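Local coordinates for protein D-glucosaminate-6-phosphate ammonia lyase (Salmonella typhimurium, PDB 7LCE) that belongs to the selenocysteine synthase-like family of pyridoxal-phosphate enzymes, carrying its cofactor on a lysine within an aminotransferase-type fold, at residues R110-D115 with L157-H162; D173-V178 with L184-D189; I5-Q8 with K12-I15; Q321-G324 with I329-R332. One frame throughout, in Å; residues are numbered along the deposited sequence.

Overall arrangement
From the N terminus, contact 3 comes first: residues 5-8 fold back on 12-15 across a link of three residues. The chain then enters the large mixed sheet, where contact 1 closes a long excursion between 110-115 and 157-162. Contact 2 closes a short one, joining helix 172-181 to strand 186-189. These two touch, since strands 153-159 and 186-189 are neighbours in the sheet and Tyr-158 bonds to Ile-187 by its backbone. Near the C terminus, contact 4 closes the short link from the end of helix 315-324 to strand 327-331, which pairs in parallel with strand 13-17 of contact 3. All four follow in series, with none nested or crossed, and contacts 2 and 3 have centres about 44 Å apart.

Contact 1: residues R110-D115 with L157-H162; sequences RGHNVD and LYVKSH
The carbonyl O of Val-159 sits over one face of the His-112 imidazole, toward its rim, with the ring carbon CE1 of His-112 as its nearest atom at 3.4 Å. On the same residue, Val-159 N comes to 3.3 Å from His-112 ND1; with CG of His-112 anti to its carbonyl carbon (chi1 -73°), the ring is laid along Val-159. The imidazole then presents its edge to the face of Tyr-158 in a T-shaped stack: the ring centroids are 4.9 Å apart, the planes stand at 88°, and His-112 CE1 approaches Tyr-158 CE2 to 3.7 Å. The CB of Tyr-158 points away from 110-115, and the phenol meets the histidine through its ring alone; a second edge-to-face pair joins it to Phe-175. Behind the ring, His-112 CB packs on Val-159 CG2 at 4.0 Å, while the other branch, CG1 of Val-159, meets Val-114 CG2 at 4.3 Å. The backbone O of Asn-113 bonds to Ser-137 OG of the second subunit. The arrangement joins the loop leaving strand 105-109 to the C-terminal end of its parallel neighbour 153-159, within the seven-stranded mixed sheet of the fold-type I pyridoxal-phosphate enzymes.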
loop_
_atom_site.group_PDB
_atom_site.type_symbol
_atom_site.label_atom_id
_atom_site.label_comp_id
_atom_site.label_asym_id
_atom_site.label_seq_id
_atom_site.Cartn_x
_atom_site.Cartn_y
_atom_site.Cartn_z
ATOM N N ARG A 110 18.385 -1.759 25.978
ATOM C CA ARG A 110 17.170 -1.231 26.592
ATOM C C ARG A 110 17.463 -0.661 27.974
ATOM O O ARG A 110 16.883 0.355 28.374
ATOM C CB ARG A 110 16.100 -2.321 26.673
ATOM C CG ARG A 110 14.882 -1.929 27.499
ATOM C CD ARG A 110 13.754 -2.937 27.367
ATOM N NE ARG A 110 12.956 -2.699 26.170
ATOM C CZ ARG A 110 13.068 -3.394 25.046
ATOM N NH1 ARG A 110 13.924 -4.394 24.934
ATOM N NH2 ARG A 110 12.297 -3.077 24.010
ATOM N N GLY A 111 18.380 -1.288 28.710
ATOM C CA GLY A 111 18.789 -0.756 29.995
ATOM C C GLY A 111 19.509 0.574 29.921
ATOM O O GLY A 111 19.712 1.205 30.962
ATOM N N HIS A 112 19.908 1.006 28.725
ATOM C CA HIS A 112 20.577 2.287 28.545
ATOM C C HIS A 112 19.659 3.382 28.021
ATOM O O HIS A 112 20.094 4.535 27.922
ATOM C CB HIS A 112 21.769 2.129 27.598
ATOM C CG HIS A 112 22.925 1.405 28.208
ATOM N ND1 HIS A 112 24.137 1.261 27.568
ATOM C CD2 HIS A 112 23.056 0.785 29.404
ATOM C CE1 HIS A 112 24.965 0.586 28.345
ATOM N NE2 HIS A 112 24.332 0.284 29.464
ATOM N N ASN A 113 18.410 3.061 27.687
ATOM C CA ASN A 113 17.472 4.082 27.242
ATOM C C ASN A 113 17.035 4.898 28.450
ATOM O O ASN A 113 16.049 4.559 29.113
ATOM C CB ASN A 113 16.267 3.448 26.547
ATOM C CG ASN A 113 15.427 4.460 25.801
ATOM O OD1 ASN A 113 15.401 5.642 26.147
ATOM N ND2 ASN A 113 14.732 4.001 24.768
ATOM N N VAL A 114 17.754 5.983 28.733
ATOM C CA VAL A 114 17.602 6.704 29.986
ATOM C C VAL A 114 17.099 8.117 29.727
ATOM O O VAL A 114 17.221 8.665 28.628
ATOM C CB VAL A 114 18.921 6.743 30.779
ATOM C CG1 VAL A 114 19.313 5.340 31.214
ATOM C CG2 VAL A 114 20.019 7.374 29.936
ATOM N N ASP A 115 16.521 8.701 30.775
ATOM C CA ASP A 115 16.022 10.070 30.774
ATOM C C ASP A 115 16.911 10.891 31.701
ATOM O O ASP A 115 16.965 10.627 32.908
ATOM C CB ASP A 115 14.564 10.116 31.237
ATOM C CG ASP A 115 13.890 11.453 30.955
ATOM O OD1 ASP A 115 14.484 12.506 31.266
ATOM O OD2 ASP A 115 12.750 11.448 30.441
ATOM N N LEU A 157 25.179 2.257 20.093
ATOM C CA LEU A 157 25.259 3.299 21.110
ATOM C C LEU A 157 25.437 2.670 22.483
ATOM O O LEU A 157 24.623 1.838 22.902
ATOM C CB LEU A 157 24.016 4.187 21.090
ATOM C CG LEU A 157 24.072 5.358 22.071
ATOM C CD1 LEU A 157 25.043 6.405 21.579
ATOM C CD2 LEU A 157 22.698 5.966 22.284
ATOM N N TYR A 158 26.495 3.072 23.179
ATOM C CA TYR A 158 26.738 2.689 24.562
ATOM C C TYR A 158 26.649 3.934 25.433
ATOM O O TYR A 158 27.292 4.946 25.137
ATOM C CB TYR A 158 28.109 2.026 24.715
ATOM C CG TYR A 158 28.355 1.413 26.076
ATOM C CD1 TYR A 158 28.796 2.190 27.141
ATOM C CD2 TYR A 158 28.165 0.055 26.293
ATOM C CE1 TYR A 158 29.028 1.636 28.388
ATOM C CE2 TYR A 158 28.395 -0.510 27.538
ATOM C CZ TYR A 158 28.827 0.286 28.581
ATOM O OH TYR A 158 29.060 -0.264 29.822
ATOM N N VAL A 159 25.857 3.863 26.497
ATOM C CA VAL A 159 25.633 4.995 27.389
ATOM C C VAL A 159 26.268 4.671 28.734
ATOM O O VAL A 159 25.893 3.688 29.385
ATOM C CB VAL A 159 24.136 5.304 27.550
ATOM C CG1 VAL A 159 23.942 6.580 28.356
ATOM C CG2 VAL A 159 23.461 5.416 26.192
ATOM N N LYS A 160 27.226 5.497 29.152
ATOM C CA LYS A 160 27.845 5.384 30.469
ATOM C C LYS A 160 27.225 6.435 31.381
ATOM O O LYS A 160 27.429 7.638 31.180
ATOM C CB LYS A 160 29.357 5.566 30.388
ATOM C CG LYS A 160 30.033 5.675 31.745
ATOM C CD LYS A 160 29.914 4.389 32.543
ATOM C CE LYS A 160 30.590 4.522 33.898
ATOM N NZ LYS A 160 30.497 3.267 34.696
ATOM N N SER A 161 26.479 5.983 32.382
ATOM C CA SER A 161 25.815 6.893 33.304
ATOM C C SER A 161 25.276 6.087 34.473
ATOM O O SER A 161 25.019 4.885 34.356
ATOM C CB SER A 161 24.682 7.665 32.618
ATOM O OG SER A 161 24.217 8.731 33.430
ATOM N N HIS A 162 25.112 6.766 35.609
ATOM C CA HIS A 162 24.384 6.163 36.715
ATOM C C HIS A 162 22.897 6.034 36.403
ATOM O O HIS A 162 22.197 5.271 37.078
ATOM C CB HIS A 162 24.603 6.970 37.996
ATOM C CG HIS A 162 23.981 8.330 37.970
ATOM N ND1 HIS A 162 24.539 9.391 37.288
ATOM C CD2 HIS A 162 22.853 8.808 38.547
ATOM C CE1 HIS A 162 23.779 10.460 37.442
ATOM N NE2 HIS A 162 22.750 10.133 38.202
#

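Contact 2: residues D173-V178 with L184-D189; sequences DDFVQV and LPLIVD
Apolar contact makes this pairing: Leu-186 reaches from the strand with its two methyls forked against two successive helix residues, CD1 meeting the phenylalanine and CD2 the valine. CD2 of Leu-186 meets the CG2 branch of Val-176 at 3.6 Å and lies 3.8 Å from the backbone N of Val-176. Since CG of Leu-186 is anti to its own N (chi1 172°), the fork is carried out toward the helix, and the leucine crosses both partners at about a right angle. CD1 of Leu-186 touches Phe-175 at CB, 3.9 Å away, and at the ring carbon CD2, also 3.9 Å away. Phe-175 also packs on Leu-156 and Leu-145. Polar bonds serve each element separately: Gln-177 N donates to Asp-173 O at 3.0 Å within the helix, and Leu-186 N bonds to Asp-205. The two segments belong to a beta-alpha-beta crossover, strand 153-159 to helix 172-181 to strand 186-189, and Asp-189 at the end of the last strand comes close to N1 of the modified residue at position 213. The side chains that meet are all apolar, consistent with this part of the helix resting on the strand through hydrophobic burial.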
loop_
_atom_site.group_PDB
_atom_site.type_symbol
_atom_site.label_atom_id
_atom_site.label_comp_id
_atom_site.label_asym_id
_atom_site.label_seq_id
_atom_site.Cartn_x
_atom_site.Cartn_y
_atom_site.Cartn_z
ATOM N N ASP A 173 33.398 -3.686 26.091
ATOM C CA ASP A 173 34.157 -4.550 25.192
ATOM C C ASP A 173 33.235 -5.271 24.218
ATOM O O ASP A 173 33.571 -5.437 23.039
ATOM C CB ASP A 173 34.977 -5.559 25.998
ATOM C CG ASP A 173 36.031 -4.897 26.864
ATOM O OD1 ASP A 173 36.654 -3.916 26.404
ATOM O OD2 ASP A 173 36.237 -5.360 28.007
ATOM N N ASP A 174 32.066 -5.708 24.694
ATOM C CA ASP A 174 31.122 -6.408 23.830
ATOM C C ASP A 174 30.676 -5.529 22.668
ATOM O O ASP A 174 30.556 -6.001 21.532
ATOM C CB ASP A 174 29.916 -6.871 24.647
ATOM C CG ASP A 174 30.253 -8.013 25.588
ATOM O OD1 ASP A 174 30.934 -8.968 25.155
ATOM O OD2 ASP A 174 29.839 -7.947 26.766
ATOM N N PHE A 175 30.423 -4.246 22.932
ATOM C CA PHE A 175 30.011 -3.344 21.863
ATOM C C PHE A 175 31.132 -3.113 20.854
ATOM O O PHE A 175 30.887 -3.099 19.642
ATOM C CB PHE A 175 29.531 -2.021 22.452
ATOM C CG PHE A 175 28.073 -2.015 22.794
ATOM C CD1 PHE A 175 27.623 -2.606 23.960
ATOM C CD2 PHE A 175 27.150 -1.439 21.939
ATOM C CE1 PHE A 175 26.283 -2.613 24.275
ATOM C CE2 PHE A 175 25.809 -1.444 22.248
ATOM C CZ PHE A 175 25.374 -2.031 23.419
ATOM N N VAL A 176 32.367 -2.932 21.331
ATOM C CA VAL A 176 33.490 -2.701 20.424
ATOM C C VAL A 176 33.662 -3.883 19.478
ATOM O O VAL A 176 33.827 -3.712 18.263
ATOM C CB VAL A 176 34.780 -2.428 21.217
ATOM C CG1 VAL A 176 35.954 -2.258 20.269
ATOM C CG2 VAL A 176 34.617 -1.195 22.083
ATOM N N GLN A 177 33.615 -5.102 20.020
ATOM C CA GLN A 177 33.831 -6.287 19.197
ATOM C C GLN A 177 32.736 -6.435 18.146
ATOM O O GLN A 177 33.022 -6.722 16.977
ATOM C CB GLN A 177 33.900 -7.532 20.081
ATOM C CG GLN A 177 35.045 -7.522 21.079
ATOM C CD GLN A 177 35.066 -8.758 21.956
ATOM O OE1 GLN A 177 34.634 -9.833 21.542
ATOM N NE2 GLN A 177 35.561 -8.608 23.179
ATOM N N VAL A 178 31.477 -6.242 18.543
ATOM C CA VAL A 178 30.372 -6.368 17.597
ATOM C C VAL A 178 30.416 -5.251 16.562
ATOM O O VAL A 178 30.171 -5.482 15.371
ATOM C CB VAL A 178 29.028 -6.395 18.347
ATOM C CG1 VAL A 178 27.870 -6.398 17.363
ATOM C CG2 VAL A 178 28.960 -7.612 19.256
ATOM N N LEU A 184 30.613 -1.077 11.589
ATOM C CA LEU A 184 29.702 -0.037 12.010
ATOM C C LEU A 184 30.358 0.831 13.076
ATOM O O LEU A 184 31.138 0.334 13.895
ATOM C CB LEU A 184 28.410 -0.635 12.576
ATOM C CG LEU A 184 27.585 -1.457 11.589
ATOM C CD1 LEU A 184 26.370 -2.044 12.286
ATOM C CD2 LEU A 184 27.173 -0.601 10.401
ATOM N N PRO A 185 30.070 2.130 13.092
ATOM C CA PRO A 185 30.672 2.996 14.109
ATOM C C PRO A 185 30.019 2.781 15.465
ATOM O O PRO A 185 28.805 2.590 15.568
ATOM C CB PRO A 185 30.411 4.406 13.570
ATOM C CG PRO A 185 29.168 4.261 12.768
ATOM C CD PRO A 185 29.238 2.890 12.143
ATOM N N LEU A 186 30.842 2.807 16.509
ATOM C CA LEU A 186 30.366 2.704 17.882
ATOM C C LEU A 186 30.362 4.086 18.516
ATOM O O LEU A 186 31.385 4.776 18.520
ATOM C CB LEU A 186 31.244 1.759 18.704
ATOM C CG LEU A 186 30.934 1.748 20.204
ATOM C CD1 LEU A 186 29.491 1.334 20.450
ATOM C CD2 LEU A 186 31.890 0.844 20.957
ATOM N N ILE A 187 29.212 4.482 19.052
ATOM C CA ILE A 187 29.028 5.790 19.665
ATOM C C ILE A 187 28.879 5.587 21.164
ATOM O O ILE A 187 28.105 4.729 21.607
ATOM C CB ILE A 187 27.806 6.516 19.078
ATOM C CG1 ILE A 187 27.939 6.621 17.558
ATOM C CG2 ILE A 187 27.645 7.896 19.694
ATOM C CD1 ILE A 187 26.766 7.294 16.887
ATOM N N VAL A 188 29.616 6.371 21.944
ATOM C CA VAL A 188 29.604 6.271 23.397
ATOM C C VAL A 188 29.141 7.601 23.969
ATOM O O VAL A 188 29.708 8.652 23.651
ATOM C CB VAL A 188 30.984 5.887 23.958
ATOM C CG1 VAL A 188 30.982 6.010 25.468
ATOM C CG2 VAL A 188 31.345 4.474 23.544
ATOM N N ASP A 189 28.112 7.549 24.806
ATOM C CA ASP A 189 27.644 8.718 25.538
ATOM C C ASP A 189 28.327 8.721 26.900
ATOM O O ASP A 189 27.971 7.935 27.785
ATOM C CB ASP A 189 26.124 8.692 25.668
ATOM C CG ASP A 189 25.586 9.821 26.529
ATOM O OD1 ASP A 189 26.334 10.777 26.828
ATOM O OD2 ASP A 189 24.394 9.756 26.899
#

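Contact 3: residues I5-Q8 with K12-I15; sequences IYQQ and KKVI
Helix 5-8 and the start of strand 13-17 draw together across a three-residue link, the CA atoms of Gln-7 and Lys-12 lying 5.6 Å apart. Gln-7 does nearly all the touching. With CG anti to its carbonyl carbon (chi1 -86°), the side chain swings over to the strand and lays its terminal amide flat against Lys-13: the CB of Lys-13 is 3.4 Å from Gln-7 CD and 3.5 Å from Gln-7 OE1, while Gln-7 NE2 is 3.7 Å from that same CB. Further along the lysine, Lys-13 CD passes Gln-7 OE1 at 3.7 Å, the two chains crossing at a slant. The contact lies at the surface, where a short N-terminal helix leads into strand 13-17, which pairs in parallel with 327-331 in a two-stranded sheet. Gln-7 CG lies 3.8 Å from Lys-13 N, beside the Lys-12 to Lys-13 peptide. The lysine ammonium groups lead elsewhere. Lys-12 NZ makes weak hydrogen bonds with Gly-324 and Gly-325, and Lys-13 NZ has a long, weak ion pair with Glu-352. Tyr-6 starts toward the strand, but its ring leads off to the third subunit, where its OH bonds to Ala-40 O.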
loop_
_atom_site.group_PDB
_atom_site.type_symbol
_atom_site.label_atom_id
_atom_site.label_comp_id
_atom_site.label_asym_id
_atom_site.label_seq_id
_atom_site.Cartn_x
_atom_site.Cartn_y
_atom_site.Cartn_z
ATOM N N ILE A 5 25.225 39.003 39.912
ATOM C CA ILE A 5 24.464 39.582 38.810
ATOM C C ILE A 5 23.021 39.085 38.813
ATOM O O ILE A 5 22.101 39.829 38.451
ATOM C CB ILE A 5 25.175 39.294 37.473
ATOM C CG1 ILE A 5 24.447 39.975 36.317
ATOM C CG2 ILE A 5 25.311 37.796 37.235
ATOM C CD1 ILE A 5 25.382 40.510 35.272
ATOM N N TYR A 6 22.793 37.835 39.228
ATOM C CA TYR A 6 21.426 37.326 39.278
ATOM C C TYR A 6 20.610 38.045 40.344
ATOM O O TYR A 6 19.411 38.284 40.161
ATOM C CB TYR A 6 21.428 35.817 39.516
ATOM C CG TYR A 6 22.181 35.037 38.463
ATOM C CD1 TYR A 6 21.727 34.991 37.151
ATOM C CD2 TYR A 6 23.338 34.340 38.780
ATOM C CE1 TYR A 6 22.405 34.275 36.185
ATOM C CE2 TYR A 6 24.023 33.624 37.820
ATOM C CZ TYR A 6 23.554 33.593 36.525
ATOM O OH TYR A 6 24.236 32.880 35.566
ATOM N N GLN A 7 21.240 38.394 41.465
ATOM C CA GLN A 7 20.550 39.196 42.467
ATOM C C GLN A 7 20.184 40.564 41.912
ATOM O O GLN A 7 19.116 41.105 42.222
ATOM C CB GLN A 7 21.413 39.332 43.716
ATOM C CG GLN A 7 21.248 38.187 44.687
ATOM C CD GLN A 7 22.245 38.248 45.816
ATOM O OE1 GLN A 7 23.444 38.063 45.611
ATOM N NE2 GLN A 7 21.758 38.523 47.020
ATOM N N GLN A 8 21.059 41.139 41.082
ATOM C CA GLN A 8 20.770 42.430 40.466
ATOM C C GLN A 8 19.598 42.357 39.499
ATOM O O GLN A 8 18.957 43.382 39.246
ATOM C CB GLN A 8 22.007 42.960 39.741
ATOM C CG GLN A 8 23.203 43.204 40.647
ATOM C CD GLN A 8 24.423 43.686 39.885
ATOM O OE1 GLN A 8 25.505 43.840 40.453
ATOM N NE2 GLN A 8 24.252 43.934 38.590
ATOM N N LYS A 12 17.296 35.045 43.231
ATOM C CA LYS A 12 17.913 34.663 44.491
ATOM C C LYS A 12 19.385 34.320 44.309
ATOM O O LYS A 12 19.799 33.773 43.283
ATOM C CB LYS A 12 17.198 33.457 45.099
ATOM C CG LYS A 12 15.711 33.631 45.287
ATOM C CD LYS A 12 15.082 32.325 45.732
ATOM C CE LYS A 12 14.544 32.439 47.140
ATOM N NZ LYS A 12 13.858 31.189 47.567
ATOM N N LYS A 13 20.180 34.648 45.324
ATOM C CA LYS A 13 21.538 34.131 45.390
ATOM C C LYS A 13 21.487 32.648 45.725
ATOM O O LYS A 13 20.844 32.244 46.701
ATOM C CB LYS A 13 22.350 34.892 46.437
ATOM C CG LYS A 13 23.732 34.320 46.686
ATOM C CD LYS A 13 24.510 35.153 47.690
ATOM C CE LYS A 13 25.858 34.518 47.982
ATOM N NZ LYS A 13 26.672 34.384 46.740
ATOM N N VAL A 14 22.158 31.831 44.919
ATOM C CA VAL A 14 22.099 30.379 45.042
ATOM C C VAL A 14 23.429 29.870 45.579
ATOM O O VAL A 14 24.496 30.277 45.103
ATOM C CB VAL A 14 21.762 29.715 43.696
ATOM C CG1 VAL A 14 21.730 28.205 43.845
ATOM C CG2 VAL A 14 20.436 30.236 43.165
ATOM N N ILE A 15 23.362 28.977 46.562
ATOM C CA ILE A 15 24.528 28.275 47.083
ATOM C C ILE A 15 24.347 26.798 46.766
ATOM O O ILE A 15 23.408 26.162 47.262
ATOM C CB ILE A 15 24.705 28.489 48.593
ATOM C CG1 ILE A 15 24.822 29.977 48.915
ATOM C CG2 ILE A 15 25.931 27.738 49.095
ATOM C CD1 ILE A 15 25.087 30.254 50.378
#

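Contact 4: residues Q321-G324 with I329-R332; sequences QLRG and IYAR
Leu-322 meets Ile-329 with both backbone and side chain. Its carbonyl O accepts a hydrogen bond from Ile-329 N at 2.8 Å, nearly straight at the hydrogen (162°), though the donor stands above the carbonyl plane. This bond clasps the end of the helix to the strand. Beside it, Leu-322 CD2 packs on Ile-329 CD1 at 4.0 Å, and Leu-322 CB lies 3.4 Å from Ile-329 O. Next, Arg-323 sends its CG over the face of the Tyr-330 ring, a CH-pi contact 4.1 Å from that ring's centroid and 23° off the normal; Arg-323 CD follows toward the rim, 3.7 Å from Tyr-330 CD2. The contact uses the aliphatic stem: a bend at chi3 (-58°) turns the guanidinium almost perpendicular to the ring, and Arg-323 NE is held in a salt bridge with Glu-319, one helical turn back. Tyr-330 in turn bonds through OH to Glu-46 of the third subunit. Leu-322 faces inward, onto Leu-360 of helix 352-365 and Phe-341 of strand 340-343. Strand 327-331 runs on beside 13-17, where Ile-329 packs on Ile-15 and Tyr-330 on Val-14, so the helix end sits between the two-stranded sheet, helix 352-365 and strand 340-343.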
loop_
_atom_site.group_PDB
_atom_site.type_symbol
_atom_site.label_atom_id
_atom_site.label_comp_id
_atom_site.label_asym_id
_atom_site.label_seq_id
_atom_site.Cartn_x
_atom_site.Cartn_y
_atom_site.Cartn_z
ATOM N N GLN A 321 13.594 24.378 53.917
ATOM C CA GLN A 321 13.855 25.747 54.346
ATOM C C GLN A 321 15.216 26.250 53.878
ATOM O O GLN A 321 15.416 27.466 53.786
ATOM C CB GLN A 321 13.733 25.861 55.864
ATOM C CG GLN A 321 12.309 25.663 56.365
ATOM C CD GLN A 321 12.147 26.022 57.825
ATOM O OE1 GLN A 321 12.980 26.722 58.401
ATOM N NE2 GLN A 321 11.061 25.556 58.430
ATOM N N LEU A 322 16.158 25.347 53.596
ATOM C CA LEU A 322 17.418 25.771 52.996
ATOM C C LEU A 322 17.208 26.294 51.580
ATOM O O LEU A 322 17.772 27.328 51.205
ATOM C CB LEU A 322 18.414 24.614 52.999
ATOM C CG LEU A 322 19.012 24.276 54.361
ATOM C CD1 LEU A 322 19.791 22.976 54.287
ATOM C CD2 LEU A 322 19.904 25.412 54.828
ATOM N N ARG A 323 16.397 25.596 50.780
ATOM C CA ARG A 323 16.136 26.051 49.417
ATOM C C ARG A 323 15.209 27.259 49.396
ATOM O O ARG A 323 15.442 28.214 48.646
ATOM C CB ARG A 323 15.530 24.921 48.589
ATOM C CG ARG A 323 16.439 23.732 48.370
ATOM C CD ARG A 323 15.717 22.663 47.573
ATOM N NE ARG A 323 14.495 22.242 48.246
ATOM C CZ ARG A 323 13.621 21.379 47.746
ATOM N NH1 ARG A 323 13.805 20.817 46.563
ATOM N NH2 ARG A 323 12.535 21.073 48.450
ATOM N N GLY A 324 14.145 27.230 50.201
ATOM C CA GLY A 324 13.134 28.272 50.149
ATOM C C GLY A 324 13.566 29.609 50.714
ATOM O O GLY A 324 12.925 30.624 50.424
ATOM N N ILE A 329 19.735 27.600 49.264
ATOM C CA ILE A 329 20.805 26.653 49.564
ATOM C C ILE A 329 20.340 25.257 49.166
ATOM O O ILE A 329 19.377 24.728 49.736
ATOM C CB ILE A 329 21.210 26.698 51.044
ATOM C CG1 ILE A 329 21.771 28.076 51.404
ATOM C CG2 ILE A 329 22.221 25.606 51.351
ATOM C CD1 ILE A 329 21.776 28.358 52.885
ATOM N N TYR A 330 21.025 24.664 48.189
ATOM C CA TYR A 330 20.678 23.349 47.657
ATOM C C TYR A 330 21.673 22.323 48.190
ATOM O O TYR A 330 22.849 22.333 47.812
ATOM C CB TYR A 330 20.672 23.371 46.130
ATOM C CG TYR A 330 19.505 24.126 45.530
ATOM C CD1 TYR A 330 19.548 25.506 45.383
ATOM C CD2 TYR A 330 18.364 23.458 45.109
ATOM C CE1 TYR A 330 18.483 26.200 44.836
ATOM C CE2 TYR A 330 17.294 24.142 44.561
ATOM C CZ TYR A 330 17.358 25.513 44.426
ATOM O OH TYR A 330 16.295 26.200 43.879
ATOM N N ALA A 331 21.201 21.442 49.066
ATOM C CA ALA A 331 22.009 20.359 49.607
ATOM C C ALA A 331 21.636 19.028 48.960
ATOM O O ALA A 331 20.662 18.921 48.211
ATOM C CB ALA A 331 21.839 20.277 51.126
ATOM N N ARG A 332 22.427 17.999 49.267
ATOM C CA ARG A 332 22.143 16.659 48.770
ATOM C C ARG A 332 21.005 16.061 49.587
ATOM O O ARG A 332 21.123 15.902 50.808
ATOM C CB ARG A 332 23.387 15.776 48.854
ATOM C CG ARG A 332 24.453 16.079 47.814
ATOM C CD ARG A 332 25.677 15.190 48.000
ATOM N NE ARG A 332 25.401 13.778 47.761
ATOM C CZ ARG A 332 25.516 13.180 46.584
ATOM N NH1 ARG A 332 25.893 13.847 45.503
ATOM N NH2 ARG A 332 25.250 11.881 46.486
#